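Local coordinates for protein pyruvate dehydrogenase complex, dihydrolipoamide acetyltransferase E2 component (Thermus thermophilus, PDB 2EQ9) that is the peripheral subunit-binding domain of an E2 enzyme that probably transfers acetyl groups by way of lipoic acid in the pyruvate dehydrogenase complex, at residues Arg8-Ala11 with Arg12-Gly15. Numbering follows the deposited sequence.
Sequences RKLA and RELG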
ATOM      1  N   ARG C   8      -3.998  25.848  -0.305  1.00 35.80           N
ATOM      2  CA  ARG C   8      -3.370  26.442  -1.488  1.00 37.88           C
ATOM      3  C   ARG C   8      -4.415  26.601  -2.588  1.00 37.75           C
ATOM      4  O   ARG C   8      -4.424  27.590  -3.324  1.00 34.95           O
ATOM      5  CB  ARG C   8      -2.216  25.559  -2.000  1.00 37.42           C
ATOM      6  CG  ARG C   8      -1.306  25.039  -0.891  1.00 40.38           C
ATOM      7  CD  ARG C   8       0.047  24.568  -1.399  1.00 39.92           C
ATOM      8  NE  ARG C   8      -0.006  23.462  -2.356  1.00 40.69           N
ATOM      9  CZ  ARG C   8       0.132  22.175  -2.045  1.00 38.96           C
ATOM     10  NH1 ARG C   8       0.326  21.805  -0.786  1.00 36.31           N
ATOM     11  NH2 ARG C   8       0.125  21.258  -3.008  1.00 39.46           N
ATOM     12  N   LYS C   9      -5.299  25.612  -2.683  1.00 40.08           N
ATOM     13  CA  LYS C   9      -6.355  25.612  -3.679  1.00 43.42           C
ATOM     14  C   LYS C   9      -7.307  26.779  -3.435  1.00 44.18           C
ATOM     15  O   LYS C   9      -7.621  27.541  -4.351  1.00 44.50           O
ATOM     16  CB  LYS C   9      -7.110  24.282  -3.622  1.00 45.47           C
ATOM     17  CG  LYS C   9      -7.830  23.919  -4.909  1.00 48.73           C
ATOM     18  CD  LYS C   9      -9.257  24.428  -4.920  1.00 49.09           C
ATOM     19  CE  LYS C   9     -10.151  23.583  -4.024  1.00 48.20           C
ATOM     20  NZ  LYS C   9     -11.542  24.127  -3.993  1.00 48.26           N
ATOM     21  N   LEU C  10      -7.745  26.928  -2.189  1.00 45.51           N
ATOM     22  CA  LEU C  10      -8.664  28.000  -1.830  1.00 46.60           C
ATOM     23  C   LEU C  10      -8.004  29.379  -1.904  1.00 47.34           C
ATOM     24  O   LEU C  10      -8.648  30.355  -2.269  1.00 47.85           O
ATOM     25  CB  LEU C  10      -9.223  27.752  -0.428  1.00 47.44           C
ATOM     26  CG  LEU C  10     -10.438  28.573   0.006  1.00 48.61           C
ATOM     27  CD1 LEU C  10     -10.014  29.974   0.359  1.00 48.26           C
ATOM     28  CD2 LEU C  10     -11.484  28.575  -1.100  1.00 48.00           C
ATOM     29  N   ALA C  11      -6.723  29.459  -1.563  1.00 48.01           N
ATOM     30  CA  ALA C  11      -6.016  30.733  -1.611  1.00 49.77           C
ATOM     31  C   ALA C  11      -6.039  31.282  -3.037  1.00 51.55           C
ATOM     32  O   ALA C  11      -6.290  32.469  -3.255  1.00 49.79           O
ATOM     33  CB  ALA C  11      -4.579  30.554  -1.139  1.00 48.70           C
ATOM     34  N   ARG C  12      -5.786  30.407  -4.006  1.00 52.73           N
ATOM     35  CA  ARG C  12      -5.781  30.806  -5.405  1.00 55.05           C
ATOM     36  C   ARG C  12      -7.155  31.295  -5.860  1.00 56.31           C
ATOM     37  O   ARG C  12      -7.280  32.380  -6.431  1.00 57.04           O
ATOM     38  CB  ARG C  12      -5.345  29.637  -6.294  1.00 54.64           C
ATOM     39  CG  ARG C  12      -3.917  29.176  -6.088  1.00 57.37           C
ATOM     40  CD  ARG C  12      -3.524  28.142  -7.143  1.00 59.35           C
ATOM     41  NE  ARG C  12      -3.511  28.709  -8.490  1.00 60.23           N
ATOM     42  CZ  ARG C  12      -2.644  29.629  -8.910  1.00 61.14           C
ATOM     43  NH1 ARG C  12      -1.709  30.092  -8.089  1.00 61.54           N
ATOM     44  NH2 ARG C  12      -2.712  30.090 -10.154  1.00 61.21           N
ATOM     45  N   GLU C  13      -8.181  30.489  -5.603  1.00 56.41           N
ATOM     46  CA  GLU C  13      -9.546  30.822  -6.007  1.00 57.61           C
ATOM     47  C   GLU C  13     -10.054  32.115  -5.379  1.00 57.46           C
ATOM     48  O   GLU C  13     -11.094  32.642  -5.775  1.00 58.84           O
ATOM     49  CB  GLU C  13     -10.486  29.664  -5.666  1.00 57.77           C
ATOM     50  CG  GLU C  13      -9.952  28.321  -6.134  1.00 59.47           C
ATOM     51  CD  GLU C  13     -10.888  27.171  -5.833  1.00 60.06           C
ATOM     52  OE1 GLU C  13     -11.442  27.131  -4.712  1.00 59.85           O
ATOM     53  OE2 GLU C  13     -11.055  26.300  -6.716  1.00 60.55           O
ATOM     54  N   LEU C  14      -9.321  32.622  -4.396  1.00 56.45           N
ATOM     55  CA  LEU C  14      -9.695  33.866  -3.740  1.00 56.24           C
ATOM     56  C   LEU C  14      -8.772  35.001  -4.175  1.00 56.21           C
ATOM     57  O   LEU C  14      -8.952  36.151  -3.773  1.00 57.59           O
ATOM     58  CB  LEU C  14      -9.630  33.713  -2.222  1.00 54.53           C
ATOM     59  CG  LEU C  14     -10.747  32.899  -1.575  1.00 54.53           C
ATOM     60  CD1 LEU C  14     -10.624  33.015  -0.066  1.00 54.20           C
ATOM     61  CD2 LEU C  14     -12.106  33.425  -2.035  1.00 53.77           C
ATOM     62  N   GLY C  15      -7.785  34.673  -5.002  1.00 55.49           N
ATOM     63  CA  GLY C  15      -6.849  35.679  -5.463  1.00 54.25           C
ATOM     64  C   GLY C  15      -5.957  36.145  -4.328  1.00 53.44           C
ATOM     65  O   GLY C  15      -5.524  37.295  -4.301  1.00 53.20           O
TER
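K9 and E13, one helical turn apart, form an i to i+4 salt bridge on the surface of helix 5-13. The lysine starts with CG anti to its own N (chi1 -157°) and then bends twice, which lays CD against the carboxylate, 3.2 Å from E13 OE2, and brings NZ back to E13 OE1 at 3.1 Å. The ammonium meets that oxygen on its syn side but 34° out of the carboxylate plane. E13 runs extended beyond CG, its CG close against K9 O (3.0 Å), which accepts the nearly straight bond from E13 N (3.3 Å). With an alanine here, the K9 ammonium would probably lose its carboxylate mate, and its bent chain would be freer to turn. L10 and L14 follow on the next face, L10 CD1 lying 3.6 Å from L14 CG, which is 3.4 Å from L10 O, while L10 CD2 faces E13 OE1. The helix then ends in a Schellman motif: G15, with positive phi, sends its N to R12 O at 2.7 Å, while L14 N reaches A11 O from above the carbonyl plane. R8 and R12 point to a chain of another protein and form salt bridges with its acidic side chains, as suits a subunit-binding domain; R8 NH1 also bonds to A3 O. Within the chain, L10 and A11 pack on V35, and L14 on A39, joining this last turn to helix 32-39.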